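Long-range contacts in C alpha-dehydrogenase (Sphingobium sp. SYK-6, PDB 4YAG), which serves as a short-chain dehydrogenase in lignin beta-aryl ether cleavage, binding NADH and probably oxidising the Calpha alcohol of its substrates: residues I94-P99 with A156-A161; Y105-Y110 with Q200-R205; A164-T169 with V185-P190. All coordinates share one frame; numbering follows the deposited sequence.

Contact 1. Residues I94-P99 with A156-A161. With NAI (1,4-dihydronicotinamide adenine dinucleotide), chain C.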
loop_
_atom_site.group_PDB
_atom_site.type_symbol
_atom_site.label_atom_id
_atom_site.label_comp_id
_atom_site.label_asym_id
_atom_site.label_seq_id
_atom_site.Cartn_x
_atom_site.Cartn_y
_atom_site.Cartn_z
ATOM N N ILE A 94 3.558 13.007 -4.916
ATOM C CA ILE A 94 4.484 13.189 -6.010
ATOM C C ILE A 94 4.262 12.067 -7.044
ATOM O O ILE A 94 3.556 11.092 -6.789
ATOM C CB ILE A 94 5.956 13.208 -5.543
ATOM C CG1 ILE A 94 6.265 12.102 -4.526
ATOM C CG2 ILE A 94 6.312 14.559 -4.923
ATOM C CD1 ILE A 94 6.431 10.704 -5.141
ATOM N N ASP A 95 4.854 12.256 -8.221
ATOM C CA ASP A 95 4.789 11.274 -9.319
ATOM C C ASP A 95 6.130 10.564 -9.432
ATOM O O ASP A 95 7.095 11.145 -9.947
ATOM C CB ASP A 95 4.508 12.017 -10.633
ATOM C CG ASP A 95 4.321 11.073 -11.810
ATOM O OD1 ASP A 95 4.496 9.866 -11.601
ATOM O OD2 ASP A 95 3.970 11.552 -12.913
ATOM N N PRO A 96 6.196 9.299 -8.989
ATOM C CA PRO A 96 7.405 8.472 -8.987
ATOM C C PRO A 96 7.469 7.526 -10.202
ATOM O O PRO A 96 8.156 6.512 -10.165
ATOM C CB PRO A 96 7.228 7.663 -7.710
ATOM C CG PRO A 96 5.774 7.412 -7.669
ATOM C CD PRO A 96 5.095 8.609 -8.289
ATOM N N SER A 97 6.749 7.863 -11.254
ATOM C CA SER A 97 6.602 6.977 -12.409
ATOM C C SER A 97 7.825 6.965 -13.298
ATOM O O SER A 97 8.630 7.910 -13.320
ATOM C CB SER A 97 5.369 7.366 -13.220
ATOM O OG SER A 97 4.185 7.231 -12.432
ATOM N N GLY A 98 7.951 5.887 -14.063
ATOM C CA GLY A 98 9.032 5.749 -15.015
ATOM C C GLY A 98 9.121 4.309 -15.454
ATOM O O GLY A 98 8.415 3.432 -14.923
ATOM N N PRO A 99 10.024 4.041 -16.398
ATOM C CA PRO A 99 10.159 2.674 -16.905
ATOM C C PRO A 99 10.438 1.702 -15.756
ATOM O O PRO A 99 11.344 1.916 -14.951
ATOM C CB PRO A 99 11.345 2.783 -17.860
ATOM C CG PRO A 99 11.343 4.212 -18.292
ATOM C CD PRO A 99 10.936 4.972 -17.071
ATOM N N ALA A 156 3.667 1.768 -11.585
ATOM C CA ALA A 156 3.530 0.793 -10.506
ATOM C C ALA A 156 3.656 1.397 -9.115
ATOM O O ALA A 156 2.875 1.076 -8.222
ATOM C CB ALA A 156 4.529 -0.325 -10.657
ATOM N N ILE A 157 4.672 2.232 -8.905
ATOM C CA ILE A 157 4.933 2.743 -7.558
ATOM C C ILE A 157 3.791 3.669 -7.109
ATOM O O ILE A 157 3.329 3.623 -5.957
ATOM C CB ILE A 157 6.290 3.452 -7.503
ATOM C CG1 ILE A 157 7.409 2.479 -7.874
ATOM C CG2 ILE A 157 6.530 4.024 -6.102
ATOM C CD1 ILE A 157 8.781 3.117 -8.005
ATOM N N TYR A 158 3.339 4.504 -8.038
ATOM C CA TYR A 158 2.246 5.436 -7.797
ATOM C C TYR A 158 0.964 4.679 -7.491
ATOM O O TYR A 158 0.318 4.910 -6.476
ATOM C CB TYR A 158 2.022 6.294 -9.035
ATOM C CG TYR A 158 1.083 7.462 -8.811
ATOM C CD1 TYR A 158 1.498 8.576 -8.097
ATOM C CD2 TYR A 158 -0.190 7.465 -9.338
ATOM C CE1 TYR A 158 0.656 9.670 -7.915
ATOM C CE2 TYR A 158 -1.044 8.557 -9.149
ATOM C CZ TYR A 158 -0.613 9.645 -8.448
ATOM O OH TYR A 158 -1.468 10.720 -8.278
ATOM N N ALA A 159 0.592 3.750 -8.372
ATOM C CA ALA A 159 -0.660 3.027 -8.198
ATOM C C ALA A 159 -0.714 2.239 -6.899
ATOM O O ALA A 159 -1.744 2.196 -6.230
ATOM C CB ALA A 159 -0.880 2.104 -9.349
ATOM N N THR A 160 0.391 1.576 -6.582
ATOM C CA THR A 160 0.484 0.739 -5.396
ATOM C C THR A 160 0.219 1.558 -4.134
ATOM O O THR A 160 -0.549 1.178 -3.268
ATOM C CB THR A 160 1.870 0.044 -5.338
ATOM O OG1 THR A 160 2.013 -0.853 -6.453
ATOM C CG2 THR A 160 2.068 -0.747 -4.060
ATOM N N ALA A 161 0.868 2.722 -4.043
ATOM C CA ALA A 161 0.667 3.600 -2.890
ATOM C C ALA A 161 -0.741 4.145 -2.836
ATOM O O ALA A 161 -1.348 4.207 -1.769
ATOM C CB ALA A 161 1.658 4.769 -2.946
HETATM P PA NAI C . 1.151 19.772 -6.853
HETATM O O1A NAI C . 2.596 19.401 -7.046
HETATM O O2A NAI C . 0.653 20.998 -7.592
HETATM O O5B NAI C . 0.833 19.946 -5.323
HETATM C C5B NAI C . 1.440 19.101 -4.390
HETATM C C4B NAI C . 2.166 19.922 -3.400
HETATM O O4B NAI C . 2.639 18.952 -2.409
HETATM C C3B NAI C . 3.317 20.680 -3.893
HETATM O O3B NAI C . 3.258 22.071 -3.518
HETATM C C2B NAI C . 4.472 19.997 -3.343
HETATM O O2B NAI C . 5.602 20.852 -3.118
HETATM C C1B NAI C . 3.984 19.352 -2.124
HETATM N N9A NAI C . 4.773 18.225 -1.703
HETATM C C8A NAI C . 5.326 17.228 -2.480
HETATM N N7A NAI C . 6.039 16.388 -1.717
HETATM C C5A NAI C . 5.961 16.805 -0.413
HETATM C C6A NAI C . 6.470 16.369 0.811
HETATM N N6A NAI C . 7.337 15.268 0.852
HETATM N N1A NAI C . 6.177 17.046 1.951
HETATM C C2A NAI C . 5.390 18.148 1.905
HETATM N N3A NAI C . 4.878 18.612 0.755
HETATM C C4A NAI C . 5.150 17.973 -0.405
HETATM O O3 NAI C . 0.367 18.493 -7.366
HETATM P PN NAI C . -1.145 17.999 -7.105
HETATM O O1N NAI C . -2.042 19.105 -6.564
HETATM O O2N NAI C . -1.594 17.436 -8.431
HETATM O O5D NAI C . -0.966 16.838 -6.009
HETATM C C5D NAI C . -1.833 16.717 -4.878
HETATM C C4D NAI C . -2.248 15.300 -4.713
HETATM O O4D NAI C . -3.195 14.970 -5.794
HETATM C C3D NAI C . -1.155 14.328 -4.805
HETATM O O3D NAI C . -1.285 13.372 -3.732
HETATM C C2D NAI C . -1.320 13.673 -6.100
HETATM O O2D NAI C . -0.781 12.345 -6.082
HETATM C C1D NAI C . -2.757 13.653 -6.300
HETATM N N1N NAI C . -3.298 13.517 -7.602
HETATM C C2N NAI C . -3.192 14.481 -8.576
HETATM C C3N NAI C . -3.782 14.275 -9.812
HETATM C C7N NAI C . -3.685 15.305 -10.885
HETATM O O7N NAI C . -4.079 15.086 -12.050
HETATM N N7N NAI C . -3.191 16.626 -10.501
HETATM C C4N NAI C . -4.489 13.118 -10.095
HETATM C C5N NAI C . -4.633 12.183 -9.087
HETATM C C6N NAI C . -4.056 12.388 -7.860
HETATM O O HOH W 1 6.696 3.598 -10.889
HETATM O O HOH W 2 4.687 5.169 -10.431
#

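Contact 2. Residues Y105-Y110 with Q200-R205. With NAI (1,4-dihydronicotinamide adenine dinucleotide), chain C.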
loop_
_atom_site.group_PDB
_atom_site.type_symbol
_atom_site.label_atom_id
_atom_site.label_comp_id
_atom_site.label_asym_id
_atom_site.label_seq_id
_atom_site.Cartn_x
_atom_site.Cartn_y
_atom_site.Cartn_z
ATOM N N TYR A 105 15.423 0.663 -5.587
ATOM C CA TYR A 105 14.894 0.689 -4.243
ATOM C C TYR A 105 14.666 2.130 -3.772
ATOM O O TYR A 105 13.708 2.398 -3.078
ATOM C CB TYR A 105 15.843 -0.029 -3.287
ATOM C CG TYR A 105 15.697 -1.547 -3.209
ATOM C CD1 TYR A 105 14.460 -2.146 -3.042
ATOM C CD2 TYR A 105 16.823 -2.364 -3.268
ATOM C CE1 TYR A 105 14.333 -3.547 -2.939
ATOM C CE2 TYR A 105 16.704 -3.751 -3.169
ATOM C CZ TYR A 105 15.470 -4.323 -2.988
ATOM O OH TYR A 105 15.349 -5.703 -2.870
ATOM N N GLN A 106 15.530 3.052 -4.176
ATOM C CA GLN A 106 15.348 4.445 -3.776
ATOM C C GLN A 106 14.034 4.991 -4.316
ATOM O O GLN A 106 13.366 5.766 -3.636
ATOM C CB GLN A 106 16.504 5.331 -4.236
ATOM C CG GLN A 106 17.754 5.256 -3.371
ATOM C CD GLN A 106 17.663 6.166 -2.160
ATOM O OE1 GLN A 106 16.856 5.928 -1.263
ATOM N NE2 GLN A 106 18.459 7.248 -2.153
ATOM N N ASP A 107 13.684 4.614 -5.540
ATOM C CA ASP A 107 12.435 5.051 -6.131
ATOM C C ASP A 107 11.216 4.457 -5.420
ATOM O O ASP A 107 10.230 5.154 -5.151
ATOM C CB ASP A 107 12.442 4.740 -7.624
ATOM C CG ASP A 107 13.570 5.445 -8.340
ATOM O OD1 ASP A 107 13.746 6.660 -8.087
ATOM O OD2 ASP A 107 14.316 4.814 -9.128
ATOM N N TRP A 108 11.271 3.175 -5.072
ATOM C CA TRP A 108 10.210 2.563 -4.266
ATOM C C TRP A 108 10.078 3.245 -2.910
ATOM O O TRP A 108 8.988 3.600 -2.486
ATOM C CB TRP A 108 10.496 1.077 -4.051
ATOM C CG TRP A 108 9.942 0.219 -5.158
ATOM C CD1 TRP A 108 10.642 -0.429 -6.125
ATOM C CD2 TRP A 108 8.566 -0.055 -5.399
ATOM N NE1 TRP A 108 9.774 -1.104 -6.958
ATOM C CE2 TRP A 108 8.493 -0.885 -6.527
ATOM C CE3 TRP A 108 7.384 0.310 -4.758
ATOM C CZ2 TRP A 108 7.276 -1.334 -7.035
ATOM C CZ3 TRP A 108 6.194 -0.127 -5.262
ATOM C CH2 TRP A 108 6.147 -0.943 -6.385
ATOM N N ASP A 109 11.205 3.441 -2.247
ATOM C CA ASP A 109 11.185 4.043 -0.928
ATOM C C ASP A 109 10.638 5.464 -0.972
ATOM O O ASP A 109 9.854 5.847 -0.123
ATOM C CB ASP A 109 12.571 3.988 -0.306
ATOM C CG ASP A 109 12.981 2.573 0.092
ATOM O OD1 ASP A 109 12.094 1.697 0.208
ATOM O OD2 ASP A 109 14.185 2.352 0.318
ATOM N N TYR A 110 11.058 6.227 -1.968
ATOM C CA TYR A 110 10.534 7.579 -2.176
ATOM C C TYR A 110 9.038 7.583 -2.411
ATOM O O TYR A 110 8.275 8.296 -1.754
ATOM C CB TYR A 110 11.229 8.147 -3.394
ATOM C CG TYR A 110 10.654 9.406 -4.025
ATOM C CD1 TYR A 110 10.288 10.499 -3.265
ATOM C CD2 TYR A 110 10.542 9.500 -5.403
ATOM C CE1 TYR A 110 9.806 11.637 -3.866
ATOM C CE2 TYR A 110 10.077 10.634 -6.007
ATOM C CZ TYR A 110 9.712 11.702 -5.240
ATOM O OH TYR A 110 9.266 12.845 -5.873
ATOM N N GLN A 200 11.778 18.085 -8.575
ATOM C CA GLN A 200 12.229 19.128 -7.645
ATOM C C GLN A 200 11.789 18.855 -6.208
ATOM O O GLN A 200 12.375 19.381 -5.256
ATOM C CB GLN A 200 11.614 20.486 -7.992
ATOM C CG GLN A 200 12.097 21.186 -9.203
ATOM C CD GLN A 200 11.574 22.616 -9.203
ATOM O OE1 GLN A 200 11.961 23.436 -8.362
ATOM N NE2 GLN A 200 10.650 22.904 -10.100
ATOM N N ASN A 201 10.715 18.095 -6.053
ATOM C CA ASN A 201 10.090 17.912 -4.751
ATOM C C ASN A 201 10.611 16.676 -4.034
ATOM O O ASN A 201 10.360 16.507 -2.848
ATOM C CB ASN A 201 8.564 17.811 -4.875
ATOM C CG ASN A 201 7.958 19.043 -5.513
ATOM O OD1 ASN A 201 8.589 20.100 -5.527
ATOM N ND2 ASN A 201 6.725 18.923 -6.030
ATOM N N ARG A 202 11.337 15.829 -4.753
ATOM C CA ARG A 202 11.884 14.608 -4.159
ATOM C C ARG A 202 12.830 14.977 -3.017
ATOM O O ARG A 202 13.768 15.747 -3.225
ATOM C CB ARG A 202 12.667 13.829 -5.214
ATOM C CG ARG A 202 13.260 12.516 -4.718
ATOM C CD ARG A 202 14.154 11.852 -5.769
ATOM N NE ARG A 202 13.409 11.181 -6.833
ATOM C CZ ARG A 202 13.344 9.858 -7.037
ATOM N NH1 ARG A 202 13.959 8.989 -6.239
ATOM N NH2 ARG A 202 12.634 9.397 -8.057
ATOM N N PRO A 203 12.586 14.448 -1.805
ATOM C CA PRO A 203 13.522 14.802 -0.734
ATOM C C PRO A 203 14.950 14.363 -1.037
ATOM O O PRO A 203 15.182 13.375 -1.734
ATOM C CB PRO A 203 12.968 14.062 0.482
ATOM C CG PRO A 203 11.491 13.910 0.196
ATOM C CD PRO A 203 11.419 13.700 -1.300
ATOM N N GLU A 204 15.909 15.118 -0.516
ATOM C CA GLU A 204 17.312 14.895 -0.832
ATOM C C GLU A 204 17.762 13.448 -0.634
ATOM O O GLU A 204 18.535 12.907 -1.426
ATOM C CB GLU A 204 18.188 15.835 0.009
ATOM C CG GLU A 204 19.684 15.736 -0.303
ATOM C CD GLU A 204 20.017 16.183 -1.716
ATOM O OE1 GLU A 204 19.310 17.072 -2.249
ATOM O OE2 GLU A 204 20.984 15.638 -2.296
ATOM N N ARG A 205 17.273 12.807 0.417
ATOM C CA ARG A 205 17.790 11.493 0.775
ATOM C C ARG A 205 17.394 10.415 -0.229
ATOM O O ARG A 205 17.978 9.326 -0.225
ATOM C CB ARG A 205 17.330 11.090 2.170
ATOM C CG ARG A 205 15.858 10.829 2.286
ATOM C CD ARG A 205 15.502 10.678 3.748
ATOM N NE ARG A 205 14.140 10.215 3.988
ATOM C CZ ARG A 205 13.054 10.986 3.921
ATOM N NH1 ARG A 205 13.159 12.271 3.588
ATOM N NH2 ARG A 205 11.866 10.481 4.202
HETATM P PA NAI C . 1.151 19.772 -6.853
HETATM O O1A NAI C . 2.596 19.401 -7.046
HETATM O O2A NAI C . 0.653 20.998 -7.592
HETATM O O5B NAI C . 0.833 19.946 -5.323
HETATM C C5B NAI C . 1.440 19.101 -4.390
HETATM C C4B NAI C . 2.166 19.922 -3.400
HETATM O O4B NAI C . 2.639 18.952 -2.409
HETATM C C3B NAI C . 3.317 20.680 -3.893
HETATM O O3B NAI C . 3.258 22.071 -3.518
HETATM C C2B NAI C . 4.472 19.997 -3.343
HETATM O O2B NAI C . 5.602 20.852 -3.118
HETATM C C1B NAI C . 3.984 19.352 -2.124
HETATM N N9A NAI C . 4.773 18.225 -1.703
HETATM C C8A NAI C . 5.326 17.228 -2.480
HETATM N N7A NAI C . 6.039 16.388 -1.717
HETATM C C5A NAI C . 5.961 16.805 -0.413
HETATM C C6A NAI C . 6.470 16.369 0.811
HETATM N N6A NAI C . 7.337 15.268 0.852
HETATM N N1A NAI C . 6.177 17.046 1.951
HETATM C C2A NAI C . 5.390 18.148 1.905
HETATM N N3A NAI C . 4.878 18.612 0.755
HETATM C C4A NAI C . 5.150 17.973 -0.405
HETATM O O3 NAI C . 0.367 18.493 -7.366
HETATM P PN NAI C . -1.145 17.999 -7.105
HETATM O O1N NAI C . -2.042 19.105 -6.564
HETATM O O2N NAI C . -1.594 17.436 -8.431
HETATM O O5D NAI C . -0.966 16.838 -6.009
HETATM C C5D NAI C . -1.833 16.717 -4.878
HETATM C C4D NAI C . -2.248 15.300 -4.713
HETATM O O4D NAI C . -3.195 14.970 -5.794
HETATM C C3D NAI C . -1.155 14.328 -4.805
HETATM O O3D NAI C . -1.285 13.372 -3.732
HETATM C C2D NAI C . -1.320 13.673 -6.100
HETATM O O2D NAI C . -0.781 12.345 -6.082
HETATM C C1D NAI C . -2.757 13.653 -6.300
HETATM N N1N NAI C . -3.298 13.517 -7.602
HETATM C C2N NAI C . -3.192 14.481 -8.576
HETATM C C3N NAI C . -3.782 14.275 -9.812
HETATM C C7N NAI C . -3.685 15.305 -10.885
HETATM O O7N NAI C . -4.079 15.086 -12.050
HETATM N N7N NAI C . -3.191 16.626 -10.501
HETATM C C4N NAI C . -4.489 13.118 -10.095
HETATM C C5N NAI C . -4.633 12.183 -9.087
HETATM C C6N NAI C . -4.056 12.388 -7.860
#

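Contact 3. Residues A164-T169 with V185-P190. With NAI (1,4-dihydronicotinamide adenine dinucleotide), chain C.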
loop_
_atom_site.group_PDB
_atom_site.type_symbol
_atom_site.label_atom_id
_atom_site.label_comp_id
_atom_site.label_asym_id
_atom_site.label_seq_id
_atom_site.Cartn_x
_atom_site.Cartn_y
_atom_site.Cartn_z
ATOM N N ALA A 164 -3.342 1.732 -1.605
ATOM C CA ALA A 164 -3.206 1.600 -0.166
ATOM C C ALA A 164 -3.893 2.751 0.574
ATOM O O ALA A 164 -4.481 2.541 1.622
ATOM C CB ALA A 164 -1.752 1.515 0.240
ATOM N N VAL A 165 -3.789 3.965 0.045
ATOM C CA VAL A 165 -4.434 5.099 0.693
ATOM C C VAL A 165 -5.953 4.965 0.708
ATOM O O VAL A 165 -6.626 5.354 1.671
ATOM C CB VAL A 165 -4.007 6.419 0.001
ATOM C CG1 VAL A 165 -4.816 7.611 0.545
ATOM C CG2 VAL A 165 -2.534 6.648 0.218
ATOM N N ILE A 166 -6.517 4.423 -0.363
ATOM C CA ILE A 166 -7.946 4.211 -0.396
ATOM C C ILE A 166 -8.351 3.248 0.740
ATOM O O ILE A 166 -9.256 3.521 1.517
ATOM C CB ILE A 166 -8.393 3.668 -1.768
ATOM C CG1 ILE A 166 -8.131 4.711 -2.868
ATOM C CG2 ILE A 166 -9.852 3.262 -1.706
ATOM C CD1 ILE A 166 -8.291 4.160 -4.285
ATOM N N THR A 167 -7.663 2.107 0.826
ATOM C CA THR A 167 -7.980 1.104 1.845
ATOM C C THR A 167 -7.722 1.650 3.250
ATOM O O THR A 167 -8.503 1.418 4.162
ATOM C CB THR A 167 -7.174 -0.162 1.583
ATOM O OG1 THR A 167 -7.547 -0.664 0.293
ATOM C CG2 THR A 167 -7.432 -1.234 2.646
ATOM N N LEU A 168 -6.610 2.357 3.421
ATOM C CA LEU A 168 -6.302 3.001 4.699
ATOM C C LEU A 168 -7.491 3.821 5.168
ATOM O O LEU A 168 -7.916 3.748 6.326
ATOM C CB LEU A 168 -5.063 3.879 4.522
ATOM C CG LEU A 168 -4.721 4.842 5.666
ATOM C CD1 LEU A 168 -4.312 4.038 6.901
ATOM C CD2 LEU A 168 -3.649 5.817 5.260
ATOM N N THR A 169 -8.024 4.628 4.264
ATOM C CA THR A 169 -9.090 5.553 4.624
ATOM C C THR A 169 -10.346 4.782 5.014
ATOM O O THR A 169 -11.016 5.092 6.001
ATOM C CB THR A 169 -9.396 6.528 3.488
ATOM O OG1 THR A 169 -8.192 7.168 3.058
ATOM C CG2 THR A 169 -10.385 7.576 3.953
ATOM N N VAL A 185 -11.758 9.757 1.308
ATOM C CA VAL A 185 -10.667 9.587 0.360
ATOM C C VAL A 185 -11.079 10.227 -0.959
ATOM O O VAL A 185 -12.153 9.936 -1.516
ATOM C CB VAL A 185 -10.216 8.118 0.182
ATOM C CG1 VAL A 185 -11.353 7.219 -0.263
ATOM C CG2 VAL A 185 -9.052 8.051 -0.794
ATOM N N LEU A 186 -10.231 11.156 -1.400
ATOM C CA LEU A 186 -10.385 11.845 -2.668
ATOM C C LEU A 186 -9.606 11.117 -3.743
ATOM O O LEU A 186 -8.422 10.825 -3.569
ATOM C CB LEU A 186 -9.862 13.273 -2.489
ATOM C CG LEU A 186 -9.713 14.122 -3.746
ATOM C CD1 LEU A 186 -11.018 14.337 -4.471
ATOM C CD2 LEU A 186 -9.062 15.456 -3.370
ATOM N N MET A 187 -10.288 10.806 -4.838
ATOM C CA MET A 187 -9.725 10.069 -5.956
ATOM C C MET A 187 -9.843 10.898 -7.222
ATOM O O MET A 187 -10.871 10.863 -7.905
ATOM C CB MET A 187 -10.436 8.718 -6.094
ATOM C CG MET A 187 -10.178 7.836 -4.890
ATOM S SD MET A 187 -11.284 6.407 -4.789
ATOM C CE MET A 187 -12.814 7.203 -4.388
ATOM N N PRO A 188 -8.811 11.720 -7.494
ATOM C CA PRO A 188 -8.940 12.543 -8.686
ATOM C C PRO A 188 -8.559 11.859 -9.992
ATOM O O PRO A 188 -7.742 10.928 -10.036
ATOM C CB PRO A 188 -7.959 13.701 -8.429
ATOM C CG PRO A 188 -7.665 13.675 -6.954
ATOM C CD PRO A 188 -7.743 12.205 -6.607
ATOM N N GLY A 189 -9.151 12.392 -11.058
ATOM C CA GLY A 189 -8.651 12.294 -12.410
ATOM C C GLY A 189 -7.758 13.494 -12.677
ATOM O O GLY A 189 -7.199 14.065 -11.754
ATOM N N PRO A 190 -7.616 13.882 -13.940
ATOM C CA PRO A 190 -6.664 14.960 -14.281
ATOM C C PRO A 190 -7.072 16.352 -13.798
ATOM O O PRO A 190 -8.085 16.895 -14.243
ATOM C CB PRO A 190 -6.608 14.909 -15.806
ATOM C CG PRO A 190 -7.225 13.609 -16.199
ATOM C CD PRO A 190 -8.208 13.255 -15.132
HETATM P PA NAI C . 1.151 19.772 -6.853
HETATM O O1A NAI C . 2.596 19.401 -7.046
HETATM O O2A NAI C . 0.653 20.998 -7.592
HETATM O O5B NAI C . 0.833 19.946 -5.323
HETATM C C5B NAI C . 1.440 19.101 -4.390
HETATM C C4B NAI C . 2.166 19.922 -3.400
HETATM O O4B NAI C . 2.639 18.952 -2.409
HETATM C C3B NAI C . 3.317 20.680 -3.893
HETATM O O3B NAI C . 3.258 22.071 -3.518
HETATM C C2B NAI C . 4.472 19.997 -3.343
HETATM O O2B NAI C . 5.602 20.852 -3.118
HETATM C C1B NAI C . 3.984 19.352 -2.124
HETATM N N9A NAI C . 4.773 18.225 -1.703
HETATM C C8A NAI C . 5.326 17.228 -2.480
HETATM N N7A NAI C . 6.039 16.388 -1.717
HETATM C C5A NAI C . 5.961 16.805 -0.413
HETATM C C6A NAI C . 6.470 16.369 0.811
HETATM N N6A NAI C . 7.337 15.268 0.852
HETATM N N1A NAI C . 6.177 17.046 1.951
HETATM C C2A NAI C . 5.390 18.148 1.905
HETATM N N3A NAI C . 4.878 18.612 0.755
HETATM C C4A NAI C . 5.150 17.973 -0.405
HETATM O O3 NAI C . 0.367 18.493 -7.366
HETATM P PN NAI C . -1.145 17.999 -7.105
HETATM O O1N NAI C . -2.042 19.105 -6.564
HETATM O O2N NAI C . -1.594 17.436 -8.431
HETATM O O5D NAI C . -0.966 16.838 -6.009
HETATM C C5D NAI C . -1.833 16.717 -4.878
HETATM C C4D NAI C . -2.248 15.300 -4.713
HETATM O O4D NAI C . -3.195 14.970 -5.794
HETATM C C3D NAI C . -1.155 14.328 -4.805
HETATM O O3D NAI C . -1.285 13.372 -3.732
HETATM C C2D NAI C . -1.320 13.673 -6.100
HETATM O O2D NAI C . -0.781 12.345 -6.082
HETATM C C1D NAI C . -2.757 13.653 -6.300
HETATM N N1N NAI C . -3.298 13.517 -7.602
HETATM C C2N NAI C . -3.192 14.481 -8.576
HETATM C C3N NAI C . -3.782 14.275 -9.812
HETATM C C7N NAI C . -3.685 15.305 -10.885
HETATM O O7N NAI C . -4.079 15.086 -12.050
HETATM N N7N NAI C . -3.191 16.626 -10.501
HETATM C C4N NAI C . -4.489 13.118 -10.095
HETATM C C5N NAI C . -4.633 12.183 -9.087
HETATM C C6N NAI C . -4.056 12.388 -7.860
#

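Contact 1. Residues I94-P99 with A156-A161
CG of Tyr158 is anti to its backbone N (chi1 -169°), and the ring lies beside Ile94 and Pro96 with its hydroxyl at the cofactor. Pro96 crosses the Tyr158 side chain at about a right angle, its CD 3.6 Å from Tyr158 CD1. Ile94 O lies at the edge of the ring, in its plane, 3.4 Å from Tyr158 CE1. Tyr158 OH is hydrogen-bonded to O2D of the NADH ribose at 2.8 Å. Pro96 and Ile157 lie alongside each other, pointing opposite ways, with Pro96 CG 3.8 Å from Ile157 CG2.

A water links the helix backbone to the Ser97 side chain, accepting from Tyr158 N at 2.8 Å and donating to Ser97 OG. That hydroxyl gives its proton to the syn lone pair of Asp95 OD1, 2.8 Å from Ser97 OG, while Ser97 N reaches the same oxygen from above the carboxylate plane and completes an Asx turn. The loop thus meets the first turn of helix 156-177 partly through solvent. Tyr158 and Lys162 are the pair of the YxxxK signature of short-chain dehydrogenases. Asn115 of helix 105-133 donates to Ile94 O and touches Tyr158, whereas Ala159 and Thr160 pack on Thr167 and Leu168 of the second subunit.

Contact 2. Residues Y105-Y110 with Q200-R205
Arg202 lies over one face of the Tyr110 ring, its CG 3.6 Å from the ring centroid and 12° off the normal, a CH-pi contact. The arginine chain bends at chi3, which turns NE toward the ring; the guanidinium beyond it has Tyr110 CD2 over its centre, 3.3 Å from Arg202 CZ, with the two planes 36° apart. End-on, Arg202 NH1 and NH2 both grip a single oxygen, Asp107 OD1, each at 3.0 Å, and the carboxylate stands nearly perpendicular to the guanidinium. Glu216 takes Arg202 NE in a second salt bridge, so the arginine charge is probably balanced by two carboxylates, while Ser210 adds a hydrogen bond to Asp107 OD1. Pro203 CD completes the tight part, 3.7 Å from Tyr110 CE1.

Toward solvent the contact thins to one straight bond, Gln106 NE2 to Arg205 O at 2.9 Å and 166°. Gln106 NE2 is shared with Ala208 O, and Arg205 sends its guanidinium to Asp64 and Ser66. Near the cofactor Arg38 bonds Asn201 OD1, and Asn201 ND2 touches NAI C2B at 3.7 Å. A segment folded over the dinucleotide after the sixth strand is characteristic of the substrate-binding region of short-chain dehydrogenases.

Contact 3. Residues A164-T169 with V185-P190
The peptide carbonyl of Val165, whose side chain borders Val185, is a flat group met from both faces: Thr169 N and Thr169 OG1 reach its oxygen from opposite faces of the plane, OG1 at 2.8 Å from Val165 O. The other flat group is the dihydronicotinamide of NADH, where the ring of Pro188 lies over one face, with Pro188 CB 3.7 Å from NAI C5N. The two segments join helix 156-177 and strand 181-187 of a beta-alpha-beta unit of the Rossmann fold, whose first strand is 137-142. Here the helix packs on the sheet, running roughly antiparallel to the strand, its local axis 8.8 Å from that of strand 185-187 and 151° from its direction.

Val185 is the centre of the packing. Its CG1 stands between backbone N and carbonyl carbon (chi1 58°), which leaves CG2 anti to the N and turned to the helix, 4.0 Å from Ile166 CA. Ile166, one turn before Thr169, crosses Met187 at about a right angle; its CD1, anti to CA (chi2 169°), lies 3.8 Å from Met187 SD.

Thr169 closes the other end. Its hydroxyl also bonds Asn141 ND2 of strand 137-142, so one oxygen ties together the helix and a neighbouring strand while resting on Val185. An alanine here would probably leave Asn141 ND2 without this mate and open a small gap beside Val185, where OG1 and CG2 now pack. Beyond the strand, the loop 188-190 enters the cofactor site: Thr251 OG1 bonds Gly189 N, and Gly189 O lies 3.3 Å from the carboxamide oxygen O7N of NADH. Back at the helix, Thr169 OG1 sits 3.6 Å from Val185 CB.

How the contacts relate
From the N terminus, the chain leaves strand 87-90, runs through 94-99 and enters helix 105-133 at 105-110. Contact 1 closes first, when 156-161 returns to the loop. Farther along helix 156-177 contact 3 opens, closing 16 residues later on strand 181-187. Contact 2 closes last, at 200-205, so contact 3 falls within its span, while contacts 1 and 2 cross. These two also touch, whereas contact 3 shares its helix with contact 1 but does not touch contact 2. Contact 3 fixes helix 156-177 to the sheet; contacts 1 and 2 tie the loop after strand 87-90 and the segment after strand 181-187 to the starts of helices 156-177 and 105-133. All three reach NADH and the second subunit.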